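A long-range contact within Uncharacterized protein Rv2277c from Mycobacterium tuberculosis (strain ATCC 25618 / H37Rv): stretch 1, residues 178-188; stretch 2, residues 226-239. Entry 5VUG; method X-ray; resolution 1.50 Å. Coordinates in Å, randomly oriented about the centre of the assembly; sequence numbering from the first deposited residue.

Stretch 1 178-188: VTRQRLFNMAL
Stretch 2 226-239: NAELWDEASVDCFR

The contact is a mainly apolar packing of one helix against a strand end, a loop and a second helix, with no direct hydrogen bond across it and 640 Å² of surface buried, both sides summed. Residues 178-188 are helical throughout; in the partner, Ala227 ends a strand, 228-231 form a loop, and 232-239 are helical. The helix axes approach to 9.9 Å, their N-to-C directions 135° apart. Nearest CA pairs set the register: Leu183 CA to Leu229 CA is 6.0 Å, Met186 CA to Ser234 CA is 6.2 Å, and Arg182 CA to Phe238 CA is 8.2 Å.

Leu183 (chi1 m, chi2 t) points toward the partner and is the most covered residue. Its CD2 lies over one face of Trp230, 3.9 Å from the six-membered ring centroid, and 3.6 Å from Phe238 CE1. Leu229, also m,t, packs against Leu183, Phe184 and Ala187: its CD1 is 4.0 Å from Leu183 CB and lies over one face of the Phe184 ring, 3.5 Å from Phe184 CE2, and its CD2 is 3.8 Å from Ala187 CB. Phe184 (chi1 -85°) also brings CZ to 3.9 Å from Ala227 CB.

Arg182 (t,t,m) extends across the Phe238 ring (chi1 -86°), with CD 4.0 Å and CZ 4.6 Å from the ring centroid, a CH-pi and a cation-pi contact; its guanidinium nitrogens are hydrogen-bonded elsewhere in the structure. Selenomethionine Met186 (m,m,m) curls so that CE lies 3.8 Å from Ala233 CB, while its CG is 3.8 Å from Cys237 SG.

Polar bonds within the second stretch join the loop to the first turn of its helix. Asp231 (chi1 p) caps the second helix, its OD1 accepting from Ser234 N at 2.9 Å; Ser234 OG (chi1 p) donates to Leu229 O at 2.8 Å and accepts from Asp231 N at 3.1 Å. A water links the backbones, 2.9 Å from Leu183 O and 2.7 Å from Leu229 O.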

ATOM      1  N   VAL A 178      -2.538   7.099 -12.697  1.00 14.27           N
ATOM      2  CA  VAL A 178      -3.838   6.457 -12.886  1.00 13.97           C
ATOM      3  C   VAL A 178      -3.692   4.938 -12.923  1.00 12.76           C
ATOM      4  O   VAL A 178      -4.455   4.205 -12.277  1.00 12.51           O
ATOM      5  CB  VAL A 178      -4.528   7.006 -14.148  1.00 12.94           C
ATOM      6  CG1 VAL A 178      -5.796   6.207 -14.453  1.00 13.59           C
ATOM      7  CG2 VAL A 178      -4.860   8.487 -13.964  1.00 14.29           C
ATOM      8  N   THR A 179      -2.711   4.441 -13.680  1.00 12.77           N
ATOM      9  CA  THR A 179      -2.460   3.001 -13.723  1.00 10.71           C
ATOM     10  C   THR A 179      -2.227   2.444 -12.324  1.00 10.60           C
ATOM     11  O   THR A 179      -2.819   1.424 -11.940  1.00 11.05           O
ATOM     12  CB  THR A 179      -1.242   2.723 -14.608  1.00 11.07           C
ATOM     13  OG1 THR A 179      -1.539   3.087 -15.962  1.00 12.10           O
ATOM     14  CG2 THR A 179      -0.851   1.237 -14.552  1.00 10.91           C
ATOM     15  N   ARG A 180      -1.372   3.112 -11.541  1.00 10.85           N
ATOM     16  CA  ARG A 180      -1.063   2.639 -10.191  1.00 10.26           C
ATOM     17  C   ARG A 180      -2.300   2.644  -9.300  1.00 11.89           C
ATOM     18  O   ARG A 180      -2.507   1.715  -8.508  1.00 11.67           O
ATOM     19  CB  ARG A 180       0.038   3.500  -9.564  1.00 11.77           C
ATOM     20  CG  ARG A 180       0.555   2.976  -8.213  1.00 13.08           C
ATOM     21  CD  ARG A 180       1.624   3.887  -7.583  1.00 13.96           C
ATOM     22  NE  ARG A 180       1.127   5.257  -7.498  1.00 12.94           N
ATOM     23  CZ  ARG A 180       1.576   6.274  -8.232  1.00 13.68           C
ATOM     24  NH1 ARG A 180       2.590   6.106  -9.078  1.00 13.91           N
ATOM     25  NH2 ARG A 180       1.010   7.466  -8.111  1.00 15.98           N
ATOM     26  N   GLN A 181      -3.121   3.693  -9.398  1.00 11.41           N
ATOM     27  CA  GLN A 181      -4.346   3.765  -8.608  1.00 11.00           C
ATOM     28  C   GLN A 181      -5.277   2.602  -8.932  1.00 11.68           C
ATOM     29  O   GLN A 181      -5.827   1.960  -8.029  1.00 11.87           O
ATOM     30  CB  GLN A 181      -5.049   5.088  -8.887  1.00 12.60           C
ATOM     31  CG  GLN A 181      -6.295   5.279  -8.051  1.00 14.98           C
ATOM     32  CD  GLN A 181      -5.958   5.577  -6.610  1.00 19.56           C
ATOM     33  OE1 GLN A 181      -5.324   6.591  -6.307  1.00 25.16           O
ATOM     34  NE2 GLN A 181      -6.359   4.690  -5.714  1.00 20.37           N
ATOM     35  N   ARG A 182      -5.464   2.313 -10.225  1.00 12.39           N
ATOM     36  CA  ARG A 182      -6.363   1.232 -10.606  1.00 11.67           C
ATOM     37  C   ARG A 182      -5.827  -0.115 -10.134  1.00 10.85           C
ATOM     38  O   ARG A 182      -6.589  -0.949  -9.629  1.00 10.66           O
ATOM     39  CB  ARG A 182      -6.596   1.234 -12.119  1.00 11.27           C
ATOM     40  CG  ARG A 182      -7.846   0.463 -12.510  1.00 11.35           C
ATOM     41  CD  ARG A 182      -8.104   0.413 -14.014  1.00 12.67           C
ATOM     42  NE  ARG A 182      -8.342   1.723 -14.622  1.00 14.21           N
ATOM     43  CZ  ARG A 182      -7.436   2.395 -15.326  1.00 14.22           C
ATOM     44  NH1 ARG A 182      -6.219   1.888 -15.503  1.00 13.28           N
ATOM     45  NH2 ARG A 182      -7.741   3.570 -15.850  1.00 16.05           N
ATOM     46  N   LEU A 183      -4.514  -0.333 -10.262  1.00 11.03           N
ATOM     47  CA  LEU A 183      -3.928  -1.600  -9.833  1.00  9.91           C
ATOM     48  C   LEU A 183      -4.051  -1.784  -8.330  1.00 11.04           C
ATOM     49  O   LEU A 183      -4.348  -2.887  -7.857  1.00 11.63           O
ATOM     50  CB  LEU A 183      -2.456  -1.659 -10.230  1.00 10.53           C
ATOM     51  CG  LEU A 183      -2.184  -1.913 -11.710  1.00 11.05           C
ATOM     52  CD1 LEU A 183      -0.703  -1.686 -11.966  1.00 10.83           C
ATOM     53  CD2 LEU A 183      -2.626  -3.335 -12.116  1.00 11.56           C
ATOM     54  N   PHE A 184      -3.801  -0.723  -7.557  1.00 10.62           N
ATOM     55  CA  PHE A 184      -3.890  -0.856  -6.110  1.00 10.44           C
ATOM     56  C   PHE A 184      -5.334  -0.951  -5.632  1.00 11.09           C
ATOM     57  O   PHE A 184      -5.614  -1.669  -4.662  1.00 11.74           O
ATOM     58  CB  PHE A 184      -3.085   0.233  -5.398  1.00 12.77           C
ATOM     59  CG  PHE A 184      -1.630  -0.122  -5.237  1.00 14.22           C
ATOM     60  CD1 PHE A 184      -1.232  -1.014  -4.247  1.00 14.84           C
ATOM     61  CD2 PHE A 184      -0.668   0.392  -6.095  1.00 13.65           C
ATOM     62  CE1 PHE A 184       0.103  -1.370  -4.098  1.00 14.68           C
ATOM     63  CE2 PHE A 184       0.677   0.041  -5.951  1.00 13.71           C
ATOM     64  CZ  PHE A 184       1.056  -0.840  -4.945  1.00 14.49           C
ATOM     65  N   ASN A 185      -6.269  -0.260  -6.287  1.00 12.29           N
ATOM     66  CA  ASN A 185      -7.675  -0.482  -5.947  1.00 13.50           C
ATOM     67  C   ASN A 185      -8.068  -1.933  -6.195  1.00 13.95           C
ATOM     68  O   ASN A 185      -8.715  -2.567  -5.352  1.00 14.72           O
ATOM     69  CB  ASN A 185      -8.586   0.469  -6.730  1.00 14.12           C
ATOM     70  CG  ASN A 185      -8.764   1.817  -6.044  1.00 14.85           C
ATOM     71  OD1 ASN A 185      -8.697   1.918  -4.815  1.00 17.62           O
ATOM     72  ND2 ASN A 185      -9.003   2.863  -6.838  1.00 13.31           N
HETATM   73  N   MSE A 186      -7.675  -2.489  -7.337  1.00 13.48           N
HETATM   74  CA  MSE A 186      -7.998  -3.894  -7.574  1.00 13.04           C
HETATM   75  C   MSE A 186      -7.387  -4.823  -6.517  1.00 15.61           C
HETATM   76  O   MSE A 186      -8.073  -5.704  -5.985  1.00 14.99           O
HETATM   77  CB  MSE A 186      -7.626  -4.326  -8.998  1.00 13.16           C
HETATM   78  CG  MSE A 186      -8.587  -3.803 -10.045  1.00 15.13           C
HETATM   79 SE   MSE A 186     -10.343  -4.649  -9.873  0.83 21.22          SE
HETATM   80  CE  MSE A 186      -9.791  -6.493 -10.182  1.00 20.08           C
ATOM     81  N   ALA A 187      -6.112  -4.599  -6.191  1.00 14.46           N
ATOM     82  CA  ALA A 187      -5.417  -5.492  -5.270  1.00 13.21           C
ATOM     83  C   ALA A 187      -5.964  -5.372  -3.853  1.00 14.92           C
ATOM     84  O   ALA A 187      -6.022  -6.366  -3.118  1.00 16.69           O
ATOM     85  CB  ALA A 187      -3.917  -5.194  -5.281  1.00 13.35           C
ATOM     86  N   LEU A 188      -6.355  -4.168  -3.441  1.00 13.70           N
ATOM     87  CA  LEU A 188      -6.670  -3.942  -2.038  1.00 13.60           C
ATOM     88  C   LEU A 188      -8.161  -3.896  -1.732  1.00 14.44           C
ATOM     89  O   LEU A 188      -8.542  -4.159  -0.586  1.00 15.87           O
ATOM     90  CB  LEU A 188      -5.971  -2.675  -1.511  1.00 12.97           C
ATOM     91  CG  LEU A 188      -4.441  -2.730  -1.494  1.00 13.54           C
ATOM     92  CD1 LEU A 188      -3.855  -1.374  -1.120  1.00 14.57           C
ATOM     93  CD2 LEU A 188      -3.967  -3.802  -0.518  1.00 15.12           C
ATOM     94  N   ASN A 226       6.375  -5.815  -0.983  1.00 14.81           N
ATOM     95  CA  ASN A 226       6.540  -6.015  -2.414  1.00 14.72           C
ATOM     96  C   ASN A 226       5.186  -6.364  -3.030  1.00 14.65           C
ATOM     97  O   ASN A 226       4.527  -7.318  -2.602  1.00 16.73           O
ATOM     98  CB  ASN A 226       7.581  -7.086  -2.719  1.00 16.39           C
ATOM     99  CG  ASN A 226       7.954  -7.098  -4.186  1.00 21.33           C
ATOM    100  OD1 ASN A 226       7.271  -7.708  -4.991  1.00 21.50           O
ATOM    101  ND2 ASN A 226       9.020  -6.383  -4.545  1.00 26.45           N
ATOM    102  N   ALA A 227       4.762  -5.575  -4.010  1.00 12.95           N
ATOM    103  CA  ALA A 227       3.446  -5.717  -4.621  1.00 13.05           C
ATOM    104  C   ALA A 227       3.553  -6.436  -5.961  1.00 13.17           C
ATOM    105  O   ALA A 227       4.365  -6.059  -6.812  1.00 15.01           O
ATOM    106  CB  ALA A 227       2.815  -4.344  -4.833  1.00 14.49           C
ATOM    107  N   GLU A 228       2.728  -7.466  -6.145  1.00 12.42           N
ATOM    108  CA  GLU A 228       2.582  -8.173  -7.418  1.00 12.95           C
ATOM    109  C   GLU A 228       1.171  -7.881  -7.928  1.00 12.65           C
ATOM    110  O   GLU A 228       0.206  -8.555  -7.548  1.00 14.59           O
ATOM    111  CB  GLU A 228       2.842  -9.661  -7.205  1.00 18.23           C
ATOM    112  CG  GLU A 228       4.232  -9.928  -6.640  1.00 23.28           C
ATOM    113  CD  GLU A 228       4.499 -11.404  -6.368  1.00 29.96           C
ATOM    114  OE1 GLU A 228       3.775 -12.266  -6.919  1.00 36.48           O
ATOM    115  OE2 GLU A 228       5.440 -11.701  -5.608  1.00 34.48           O
ATOM    116  N   LEU A 229       1.051  -6.872  -8.793  1.00 12.17           N
ATOM    117  CA  LEU A 229      -0.240  -6.250  -9.071  1.00 12.21           C
ATOM    118  C   LEU A 229      -0.955  -6.793 -10.298  1.00 12.82           C
ATOM    119  O   LEU A 229      -2.159  -6.548 -10.446  1.00 13.24           O
ATOM    120  CB  LEU A 229      -0.068  -4.737  -9.228  1.00 12.12           C
ATOM    121  CG  LEU A 229       0.393  -4.059  -7.936  1.00 12.40           C
ATOM    122  CD1 LEU A 229       0.830  -2.638  -8.246  1.00 12.15           C
ATOM    123  CD2 LEU A 229      -0.711  -4.074  -6.875  1.00 13.75           C
ATOM    124  N   TRP A 230      -0.255  -7.503 -11.182  1.00 11.74           N
ATOM    125  CA  TRP A 230      -0.865  -8.051 -12.385  1.00 12.32           C
ATOM    126  C   TRP A 230      -1.295  -9.486 -12.119  1.00 14.04           C
ATOM    127  O   TRP A 230      -0.457 -10.344 -11.814  1.00 14.65           O
ATOM    128  CB  TRP A 230       0.114  -8.023 -13.561  1.00 12.70           C
ATOM    129  CG  TRP A 230       0.451  -6.654 -14.104  1.00 12.24           C
ATOM    130  CD1 TRP A 230       1.689  -6.066 -14.121  1.00 13.97           C
ATOM    131  CD2 TRP A 230      -0.443  -5.721 -14.735  1.00 12.50           C
ATOM    132  NE1 TRP A 230       1.616  -4.826 -14.719  1.00 13.23           N
ATOM    133  CE2 TRP A 230       0.320  -4.591 -15.102  1.00 11.93           C
ATOM    134  CE3 TRP A 230      -1.815  -5.731 -15.023  1.00 13.67           C
ATOM    135  CZ2 TRP A 230      -0.244  -3.477 -15.734  1.00 14.69           C
ATOM    136  CZ3 TRP A 230      -2.376  -4.625 -15.650  1.00 14.97           C
ATOM    137  CH2 TRP A 230      -1.590  -3.513 -16.001  1.00 14.05           C
ATOM    138  N   ASP A 231      -2.598  -9.738 -12.234  1.00 13.10           N
ATOM    139  CA  ASP A 231      -3.185 -11.069 -12.167  1.00 14.78           C
ATOM    140  C   ASP A 231      -4.350 -11.106 -13.150  1.00 16.14           C
ATOM    141  O   ASP A 231      -4.644 -10.110 -13.819  1.00 15.78           O
ATOM    142  CB  ASP A 231      -3.556 -11.466 -10.726  1.00 17.73           C
ATOM    143  CG  ASP A 231      -4.442 -10.443 -10.024  1.00 19.85           C
ATOM    144  OD1 ASP A 231      -5.263  -9.765 -10.675  1.00 17.72           O
ATOM    145  OD2 ASP A 231      -4.330 -10.333  -8.786  1.00 25.14           O
ATOM    146  N   GLU A 232      -5.014 -12.260 -13.256  1.00 18.00           N
ATOM    147  CA  GLU A 232      -6.115 -12.364 -14.207  1.00 20.32           C
ATOM    148  C   GLU A 232      -7.171 -11.296 -13.947  1.00 20.61           C
ATOM    149  O   GLU A 232      -7.669 -10.665 -14.886  1.00 20.84           O
ATOM    150  CB  GLU A 232      -6.735 -13.762 -14.178  1.00 24.86           C
ATOM    151  CG  GLU A 232      -7.610 -14.036 -15.397  1.00 34.43           C
ATOM    152  CD  GLU A 232      -8.305 -15.388 -15.344  1.00 43.21           C
ATOM    153  OE1 GLU A 232      -9.477 -15.475 -15.780  1.00 44.84           O
ATOM    154  OE2 GLU A 232      -7.678 -16.359 -14.867  1.00 46.54           O
ATOM    155  N   ALA A 233      -7.483 -11.039 -12.673  1.00 19.78           N
ATOM    156  CA  ALA A 233      -8.542 -10.085 -12.355  1.00 16.43           C
ATOM    157  C   ALA A 233      -8.161  -8.663 -12.749  1.00 16.11           C
ATOM    158  O   ALA A 233      -8.981  -7.932 -13.316  1.00 16.42           O
ATOM    159  CB  ALA A 233      -8.894 -10.158 -10.871  1.00 19.46           C
ATOM    160  N   SER A 234      -6.931  -8.244 -12.451  1.00 15.04           N
ATOM    161  CA  SER A 234      -6.562  -6.872 -12.776  1.00 14.00           C
ATOM    162  C   SER A 234      -6.369  -6.674 -14.275  1.00 13.81           C
ATOM    163  O   SER A 234      -6.700  -5.605 -14.798  1.00 15.07           O
ATOM    164  CB  SER A 234      -5.352  -6.407 -11.961  1.00 13.19           C
ATOM    165  OG  SER A 234      -4.183  -7.125 -12.284  1.00 13.13           O
ATOM    166  N   VAL A 235      -5.858  -7.682 -14.988  1.00 14.82           N
ATOM    167  CA  VAL A 235      -5.779  -7.570 -16.445  1.00 16.05           C
ATOM    168  C   VAL A 235      -7.174  -7.394 -17.035  1.00 15.30           C
ATOM    169  O   VAL A 235      -7.410  -6.516 -17.872  1.00 17.13           O
ATOM    170  CB  VAL A 235      -5.040  -8.777 -17.054  1.00 16.39           C
ATOM    171  CG1 VAL A 235      -5.153  -8.754 -18.574  1.00 18.34           C
ATOM    172  CG2 VAL A 235      -3.579  -8.767 -16.635  1.00 16.40           C
ATOM    173  N   ASP A 236      -8.125  -8.217 -16.583  1.00 17.70           N
ATOM    174  CA  ASP A 236      -9.495  -8.107 -17.073  1.00 19.59           C
ATOM    175  C   ASP A 236     -10.097  -6.744 -16.759  1.00 19.08           C
ATOM    176  O   ASP A 236     -10.825  -6.176 -17.584  1.00 19.57           O
ATOM    177  CB  ASP A 236     -10.361  -9.221 -16.491  1.00 24.03           C
ATOM    178  CG  ASP A 236     -11.844  -9.030 -16.802  1.00 35.14           C
ATOM    179  OD1 ASP A 236     -12.557  -8.370 -16.007  1.00 37.14           O
ATOM    180  OD2 ASP A 236     -12.293  -9.523 -17.859  1.00 39.25           O
ATOM    181  N   CYS A 237      -9.834  -6.213 -15.562  1.00 17.69           N
ATOM    182  CA  CYS A 237     -10.297  -4.866 -15.231  1.00 17.19           C
ATOM    183  C   CYS A 237      -9.791  -3.841 -16.246  1.00 18.19           C
ATOM    184  O   CYS A 237     -10.561  -3.012 -16.748  1.00 18.01           O
ATOM    185  CB  CYS A 237      -9.871  -4.500 -13.805  1.00 16.43           C
ATOM    186  SG  CYS A 237      -9.824  -2.725 -13.436  1.00 20.37           S
ATOM    187  N   PHE A 238      -8.497  -3.894 -16.577  1.00 15.25           N
ATOM    188  CA  PHE A 238      -7.941  -2.927 -17.524  1.00 14.84           C
ATOM    189  C   PHE A 238      -8.522  -3.107 -18.923  1.00 16.56           C
ATOM    190  O   PHE A 238      -8.850  -2.122 -19.596  1.00 16.59           O
ATOM    191  CB  PHE A 238      -6.414  -3.050 -17.580  1.00 13.62           C
ATOM    192  CG  PHE A 238      -5.691  -2.242 -16.530  1.00 11.57           C
ATOM    193  CD1 PHE A 238      -5.816  -2.553 -15.183  1.00 11.59           C
ATOM    194  CD2 PHE A 238      -4.876  -1.176 -16.894  1.00 12.44           C
ATOM    195  CE1 PHE A 238      -5.140  -1.806 -14.221  1.00 12.50           C
ATOM    196  CE2 PHE A 238      -4.197  -0.429 -15.943  1.00 13.13           C
ATOM    197  CZ  PHE A 238      -4.332  -0.740 -14.607  1.00 12.75           C
ATOM    198  N   ARG A 239      -8.681  -4.353 -19.370  1.00 18.34           N
ATOM    199  CA  ARG A 239      -8.856  -4.621 -20.791  1.00 22.10           C
ATOM    200  C   ARG A 239     -10.289  -4.864 -21.234  1.00 24.48           C
ATOM    201  O   ARG A 239     -10.585  -4.682 -22.423  1.00 25.45           O
ATOM    202  CB  ARG A 239      -8.005  -5.820 -21.209  1.00 22.22           C
ATOM    203  CG  ARG A 239      -6.533  -5.492 -21.264  1.00 25.87           C
ATOM    204  CD  ARG A 239      -5.851  -6.407 -22.233  1.00 32.14           C
ATOM    205  NE  ARG A 239      -5.763  -7.747 -21.680  1.00 32.74           N
ATOM    206  CZ  ARG A 239      -5.807  -8.853 -22.406  1.00 37.85           C
ATOM    207  NH1 ARG A 239      -5.712 -10.036 -21.814  1.00 34.26           N
ATOM    208  NH2 ARG A 239      -5.961  -8.769 -23.722  1.00 41.47           N
TER
HETATM  209  O   HOH W   1      -4.163  -5.540  -8.883  1.00 15.43           O